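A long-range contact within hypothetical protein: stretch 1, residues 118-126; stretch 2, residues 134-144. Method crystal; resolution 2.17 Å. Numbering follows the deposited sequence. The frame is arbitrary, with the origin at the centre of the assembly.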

ATOM      1  N   PHE B 118       3.620 -11.422  10.669  1.00 30.45           N
ATOM      2  CA  PHE B 118       5.040 -11.613  10.605  1.00 31.55           C
ATOM      3  C   PHE B 118       5.756 -10.520  11.347  1.00 32.25           C
ATOM      4  O   PHE B 118       5.858  -9.439  10.861  1.00 32.44           O
ATOM      5  CB  PHE B 118       5.513 -11.634   9.166  1.00 31.41           C
ATOM      6  CG  PHE B 118       4.907 -12.732   8.385  1.00 34.02           C
ATOM      7  CD1 PHE B 118       3.648 -12.581   7.835  1.00 37.56           C
ATOM      8  CD2 PHE B 118       5.563 -13.947   8.245  1.00 35.89           C
ATOM      9  CE1 PHE B 118       3.053 -13.624   7.129  1.00 35.86           C
ATOM     10  CE2 PHE B 118       4.984 -14.982   7.532  1.00 35.52           C
ATOM     11  CZ  PHE B 118       3.701 -14.812   6.994  1.00 34.12           C
ATOM     12  N   PRO B 119       6.303 -10.824  12.522  1.00 34.50           N
ATOM     13  CA  PRO B 119       7.108  -9.830  13.213  1.00 35.57           C
ATOM     14  C   PRO B 119       8.272  -9.416  12.350  1.00 36.11           C
ATOM     15  O   PRO B 119       8.834 -10.244  11.614  1.00 37.01           O
ATOM     16  CB  PRO B 119       7.603 -10.554  14.478  1.00 34.93           C
ATOM     17  CG  PRO B 119       7.318 -11.966  14.275  1.00 37.03           C
ATOM     18  CD  PRO B 119       6.226 -12.096  13.249  1.00 36.02           C
ATOM     19  N   SER B 120       8.600  -8.131  12.403  1.00 36.62           N
ATOM     20  CA  SER B 120       9.608  -7.590  11.531  1.00 37.17           C
ATOM     21  C   SER B 120      10.854  -7.381  12.371  1.00 35.95           C
ATOM     22  O   SER B 120      11.016  -8.015  13.402  1.00 34.24           O
ATOM     23  CB  SER B 120       9.102  -6.306  10.849  1.00 37.04           C
ATOM     24  OG  SER B 120       8.852  -5.277  11.798  1.00 41.67           O
ATOM     25  N   ASN B 121      11.751  -6.521  11.923  1.00 37.53           N
ATOM     26  CA  ASN B 121      12.955  -6.252  12.701  1.00 38.90           C
ATOM     27  C   ASN B 121      13.126  -4.788  13.016  1.00 37.34           C
ATOM     28  O   ASN B 121      14.224  -4.270  12.966  1.00 38.09           O
ATOM     29  CB  ASN B 121      14.199  -6.841  12.014  1.00 39.64           C
ATOM     30  CG  ASN B 121      13.998  -7.045  10.538  1.00 45.71           C
ATOM     31  OD1 ASN B 121      13.793  -8.183  10.077  1.00 53.72           O
ATOM     32  ND2 ASN B 121      14.024  -5.944   9.776  1.00 47.93           N
ATOM     33  N   ASN B 122      12.027  -4.113  13.319  1.00 36.80           N
ATOM     34  CA  ASN B 122      12.134  -2.767  13.853  1.00 37.00           C
ATOM     35  C   ASN B 122      11.573  -2.713  15.273  1.00 35.77           C
ATOM     36  O   ASN B 122      10.982  -1.716  15.665  1.00 36.00           O
ATOM     37  CB  ASN B 122      11.450  -1.622  13.015  1.00 37.52           C
ATOM     38  CG  ASN B 122      11.012  -2.014  11.602  1.00 38.17           C
ATOM     39  OD1 ASN B 122      10.122  -2.847  11.390  1.00 38.42           O
ATOM     40  ND2 ASN B 122      11.547  -1.296  10.635  1.00 45.23           N
ATOM     41  N   PHE B 123      11.768  -3.747  16.068  1.00 35.57           N
ATOM     42  CA  PHE B 123      11.344  -3.641  17.472  1.00 34.70           C
ATOM     43  C   PHE B 123      12.397  -2.886  18.247  1.00 35.03           C
ATOM     44  O   PHE B 123      13.507  -2.715  17.787  1.00 34.61           O
ATOM     45  CB  PHE B 123      11.109  -5.002  18.115  1.00 34.37           C
ATOM     46  CG  PHE B 123       9.904  -5.710  17.603  1.00 34.08           C
ATOM     47  CD1 PHE B 123       8.662  -5.431  18.123  1.00 32.93           C
ATOM     48  CD2 PHE B 123      10.010  -6.660  16.591  1.00 34.56           C
ATOM     49  CE1 PHE B 123       7.539  -6.068  17.656  1.00 28.62           C
ATOM     50  CE2 PHE B 123       8.903  -7.317  16.132  1.00 32.17           C
ATOM     51  CZ  PHE B 123       7.651  -7.026  16.679  1.00 33.15           C
ATOM     52  N   ILE B 124      11.999  -2.397  19.410  1.00 36.14           N
ATOM     53  CA  ILE B 124      12.848  -1.652  20.305  1.00 36.77           C
ATOM     54  C   ILE B 124      12.737  -2.408  21.623  1.00 38.14           C
ATOM     55  O   ILE B 124      11.662  -2.896  21.994  1.00 37.87           O
ATOM     56  CB  ILE B 124      12.409  -0.170  20.453  1.00 36.80           C
ATOM     57  CG1 ILE B 124      12.224   0.463  19.062  1.00 36.04           C
ATOM     58  CG2 ILE B 124      13.436   0.657  21.313  1.00 35.56           C
ATOM     59  CD1 ILE B 124      11.696   1.900  19.074  1.00 37.91           C
ATOM     60  N   VAL B 125      13.876  -2.563  22.287  1.00 38.09           N
ATOM     61  CA  VAL B 125      13.902  -3.152  23.604  1.00 37.44           C
ATOM     62  C   VAL B 125      14.628  -2.223  24.577  1.00 37.70           C
ATOM     63  O   VAL B 125      15.675  -1.659  24.258  1.00 36.89           O
ATOM     64  CB  VAL B 125      14.597  -4.494  23.579  1.00 36.56           C
ATOM     65  CG1 VAL B 125      14.983  -4.888  24.974  1.00 32.51           C
ATOM     66  CG2 VAL B 125      13.694  -5.529  22.920  1.00 35.44           C
ATOM     67  N   GLU B 126      14.041  -2.062  25.756  1.00 38.19           N
ATOM     68  CA  GLU B 126      14.733  -1.462  26.896  1.00 38.27           C
ATOM     69  C   GLU B 126      15.034  -2.608  27.842  1.00 37.50           C
ATOM     70  O   GLU B 126      14.164  -3.437  28.055  1.00 37.88           O
ATOM     71  CB  GLU B 126      13.862  -0.423  27.608  1.00 37.55           C
ATOM     72  CG  GLU B 126      14.637   0.328  28.723  1.00 38.59           C
ATOM     73  CD  GLU B 126      13.851   1.452  29.339  1.00 39.07           C
ATOM     74  OE1 GLU B 126      12.627   1.514  29.091  1.00 39.59           O
ATOM     75  OE2 GLU B 126      14.460   2.282  30.067  1.00 42.20           O
ATOM     76  N   TYR B 134      17.922  -1.124  19.384  1.00 40.06           N
ATOM     77  CA  TYR B 134      17.170  -0.850  18.181  1.00 41.38           C
ATOM     78  C   TYR B 134      17.318  -1.958  17.143  1.00 43.06           C
ATOM     79  O   TYR B 134      18.158  -2.884  17.277  1.00 40.86           O
ATOM     80  CB  TYR B 134      17.615   0.486  17.603  1.00 41.69           C
ATOM     81  CG  TYR B 134      17.247   1.613  18.543  1.00 43.48           C
ATOM     82  CD1 TYR B 134      15.996   2.219  18.459  1.00 43.25           C
ATOM     83  CD2 TYR B 134      18.114   2.023  19.556  1.00 40.32           C
ATOM     84  CE1 TYR B 134      15.638   3.220  19.340  1.00 43.49           C
ATOM     85  CE2 TYR B 134      17.751   3.006  20.437  1.00 39.10           C
ATOM     86  CZ  TYR B 134      16.511   3.593  20.325  1.00 41.00           C
ATOM     87  OH  TYR B 134      16.115   4.587  21.186  1.00 45.10           O
ATOM     88  N   ASP B 135      16.488  -1.869  16.109  1.00 44.12           N
ATOM     89  CA  ASP B 135      16.565  -2.830  15.028  1.00 45.05           C
ATOM     90  C   ASP B 135      16.563  -4.239  15.627  1.00 43.44           C
ATOM     91  O   ASP B 135      17.311  -5.109  15.192  1.00 43.20           O
ATOM     92  CB  ASP B 135      17.850  -2.586  14.229  1.00 46.20           C
ATOM     93  CG  ASP B 135      17.811  -1.277  13.423  1.00 50.72           C
ATOM     94  OD1 ASP B 135      16.985  -1.195  12.475  1.00 55.38           O
ATOM     95  OD2 ASP B 135      18.618  -0.349  13.721  1.00 52.05           O
ATOM     96  N   VAL B 136      15.746  -4.435  16.653  1.00 42.30           N
ATOM     97  CA  VAL B 136      15.610  -5.739  17.304  1.00 41.54           C
ATOM     98  C   VAL B 136      14.828  -6.643  16.371  1.00 40.75           C
ATOM     99  O   VAL B 136      13.709  -6.329  15.959  1.00 40.71           O
ATOM    100  CB  VAL B 136      14.940  -5.624  18.684  1.00 41.87           C
ATOM    101  CG1 VAL B 136      14.599  -6.980  19.249  1.00 42.04           C
ATOM    102  CG2 VAL B 136      15.847  -4.848  19.647  1.00 42.48           C
ATOM    103  N   ASN B 137      15.476  -7.728  15.968  1.00 40.23           N
ATOM    104  CA  ASN B 137      14.931  -8.616  14.951  1.00 40.65           C
ATOM    105  C   ASN B 137      14.212  -9.770  15.590  1.00 39.26           C
ATOM    106  O   ASN B 137      14.826 -10.568  16.280  1.00 39.55           O
ATOM    107  CB  ASN B 137      16.025  -9.176  14.046  1.00 40.74           C
ATOM    108  CG  ASN B 137      15.476 -10.185  13.044  1.00 44.52           C
ATOM    109  OD1 ASN B 137      14.250 -10.256  12.842  1.00 49.06           O
ATOM    110  ND2 ASN B 137      16.376 -10.959  12.388  1.00 41.66           N
ATOM    111  N   LEU B 138      12.911  -9.856  15.352  1.00 37.83           N
ATOM    112  CA  LEU B 138      12.135 -10.943  15.922  1.00 38.35           C
ATOM    113  C   LEU B 138      11.439 -11.733  14.821  1.00 36.32           C
ATOM    114  O   LEU B 138      10.570 -12.537  15.100  1.00 36.66           O
ATOM    115  CB  LEU B 138      11.157 -10.438  17.000  1.00 36.75           C
ATOM    116  CG  LEU B 138      11.797  -9.928  18.296  1.00 39.88           C
ATOM    117  CD1 LEU B 138      10.785  -9.264  19.243  1.00 38.09           C
ATOM    118  CD2 LEU B 138      12.481 -11.017  19.059  1.00 40.74           C
ATOM    119  N   SER B 139      11.854 -11.544  13.578  1.00 35.50           N
ATOM    120  CA  SER B 139      11.306 -12.356  12.526  1.00 35.95           C
ATOM    121  C   SER B 139      11.601 -13.833  12.769  1.00 36.49           C
ATOM    122  O   SER B 139      10.815 -14.675  12.349  1.00 37.07           O
ATOM    123  CB  SER B 139      11.789 -11.926  11.129  1.00 34.68           C
ATOM    124  OG  SER B 139      13.124 -12.294  10.893  1.00 35.88           O
ATOM    125  N   ASP B 140      12.700 -14.155  13.453  1.00 36.78           N
ATOM    126  CA  ASP B 140      13.004 -15.555  13.806  1.00 38.27           C
ATOM    127  C   ASP B 140      12.552 -15.945  15.247  1.00 39.19           C
ATOM    128  O   ASP B 140      12.892 -17.032  15.752  1.00 36.52           O
ATOM    129  CB  ASP B 140      14.499 -15.827  13.632  1.00 39.17           C
ATOM    130  CG  ASP B 140      15.353 -14.813  14.350  1.00 44.37           C
ATOM    131  OD1 ASP B 140      14.841 -14.095  15.277  1.00 45.95           O
ATOM    132  OD2 ASP B 140      16.542 -14.700  13.949  1.00 51.11           O
ATOM    133  N   GLN B 141      11.824 -15.020  15.890  1.00 39.43           N
ATOM    134  CA  GLN B 141      11.071 -15.250  17.118  1.00 39.47           C
ATOM    135  C   GLN B 141      11.923 -15.187  18.374  1.00 40.31           C
ATOM    136  O   GLN B 141      11.439 -15.470  19.474  1.00 39.76           O
ATOM    137  CB  GLN B 141      10.305 -16.575  17.051  1.00 39.52           C
ATOM    138  CG  GLN B 141       8.975 -16.508  16.297  1.00 43.84           C
ATOM    139  CD  GLN B 141       9.093 -16.634  14.784  1.00 50.04           C
ATOM    140  OE1 GLN B 141       8.398 -15.920  14.038  1.00 57.54           O
ATOM    141  NE2 GLN B 141       9.942 -17.546  14.317  1.00 49.47           N
ATOM    142  N   ASN B 142      13.199 -14.812  18.220  1.00 40.01           N
ATOM    143  CA  ASN B 142      14.185 -14.937  19.310  1.00 38.58           C
ATOM    144  C   ASN B 142      15.221 -13.815  19.127  1.00 38.35           C
ATOM    145  O   ASN B 142      15.613 -13.484  18.009  1.00 37.94           O
ATOM    146  CB  ASN B 142      14.906 -16.309  19.306  1.00 36.86           C
ATOM    147  CG  ASN B 142      13.991 -17.489  19.647  1.00 37.47           C
ATOM    148  OD1 ASN B 142      13.738 -17.796  20.837  1.00 34.50           O
ATOM    149  ND2 ASN B 142      13.529 -18.191  18.614  1.00 29.74           N
ATOM    150  N   TRP B 143      15.696 -13.270  20.230  1.00 38.21           N
ATOM    151  CA  TRP B 143      16.683 -12.213  20.145  1.00 37.93           C
ATOM    152  C   TRP B 143      17.384 -12.064  21.457  1.00 36.22           C
ATOM    153  O   TRP B 143      16.765 -12.160  22.496  1.00 34.37           O
ATOM    154  CB  TRP B 143      16.010 -10.904  19.744  1.00 37.27           C
ATOM    155  CG  TRP B 143      16.864  -9.712  19.913  1.00 36.70           C
ATOM    156  CD1 TRP B 143      17.679  -9.147  18.978  1.00 35.33           C
ATOM    157  CD2 TRP B 143      16.999  -8.911  21.104  1.00 33.19           C
ATOM    158  NE1 TRP B 143      18.315  -8.060  19.511  1.00 36.35           N
ATOM    159  CE2 TRP B 143      17.915  -7.886  20.809  1.00 34.23           C
ATOM    160  CE3 TRP B 143      16.431  -8.965  22.370  1.00 34.33           C
ATOM    161  CZ2 TRP B 143      18.280  -6.922  21.732  1.00 36.05           C
ATOM    162  CZ3 TRP B 143      16.815  -8.014  23.312  1.00 38.12           C
ATOM    163  CH2 TRP B 143      17.734  -7.005  22.985  1.00 35.68           C
ATOM    164  N   CYS B 144      18.692 -11.829  21.395  1.00 36.41           N
ATOM    165  CA  CYS B 144      19.441 -11.459  22.573  1.00 36.43           C
ATOM    166  C   CYS B 144      20.555 -10.470  22.267  1.00 35.55           C
ATOM    167  O   CYS B 144      20.944 -10.283  21.123  1.00 35.70           O
ATOM    168  CB  CYS B 144      20.002 -12.691  23.274  1.00 35.40           C
ATOM    169  SG  CYS B 144      21.203 -13.582  22.307  1.00 37.69           S
TER
HETATM  170  O   HOH W   1       8.675 -13.063  10.252  1.00 46.38           O

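Where two segments of a chain run side by side, a few backbone hydrogen bonds commonly fix the register while apolar side chains fill the space on one side of it. The contact between residues 118-126 and 134-144 of this hypothetical protein is a compact example, burying 635 Å² when both sides are summed.

Its apolar centre is built around Phe-123 and Val-136, which form an antiparallel bridge and send their side chains to the same face of the sheet. Paired in this way, the two side chains start out as neighbours, with Phe-123 CB and Val-136 CB 3.9 Å apart. The phenylalanine ring, with chi1 in the m well, then reaches Leu-138. There Leu-138 CD1 lies 3.8 Å from Phe-123 CD2 and 4.1 Å from the ring centroid, only 23° off the ring normal, so the methyl group sits over the face in a CH-pi contact. Val-136 also packs against Val-125, a residue whose CA-to-CB bond points toward the opposing stretch: both Val-136 CG1 and Val-136 CG2 lie 4.0 Å from Val-125 CG2. Val-125 also extends the cluster, its CG1 approaching CZ3 of Trp-143 at 4.0 Å. Pro-119 adds a looser apolar contact, with its CB 4.4 Å from CB of Leu-138, while its CG packs 3.4 Å from the Leu-138 carbonyl O. At the more exposed margin, Tyr-134 has a CA-to-CB bond that points away, yet the ring returns far enough for its CE1 to come within 3.9 Å of Ile-124 CG2.

The backbone holds this packing in register. Val-136 N donates to Phe-123 O at 3.0 Å, and Phe-123 N donates to Val-136 O at 3.2 Å, a reciprocal pair that closes the bridge from both sides. The Val-136 carbonyl does further work, because Asn-121 CA approaches Val-136 O at 3.3 Å in a CA-H...O contact. A similar contact joins Asp-135 CA to Asn-121 O at 3.4 Å. Beyond the bridge, the link continues without regular strand pairing: Leu-138 N donates to Ser-120 O at 3.3 Å, with a nearly straight angle of 165°.

The polar edge lies around Asn-137 and Ser-139. Asn-137 OD1 accepts from both Ser-139 N, at 2.8 Å, and Ser-139 OG, at 3.0 Å, so this short loop braces itself. Proximity alone does not make a bond, however: Asn-121 OD1 and Asn-137 OD1 are 3.5 Å apart, but both are acceptors. The type I turn from Leu-138 to Gln-141 is closed by Gln-141 N donating to Leu-138 O at 2.9 Å. At its second residue, Ser-139 CA meets Pro-119 O at 3.4 Å in another CA-H...O contact. A water spans the same place, donating to Pro-119 O at 3.1 Å and, weakly, to Ser-139 O at 3.4 Å, so that solvent joins the two backbones at this edge.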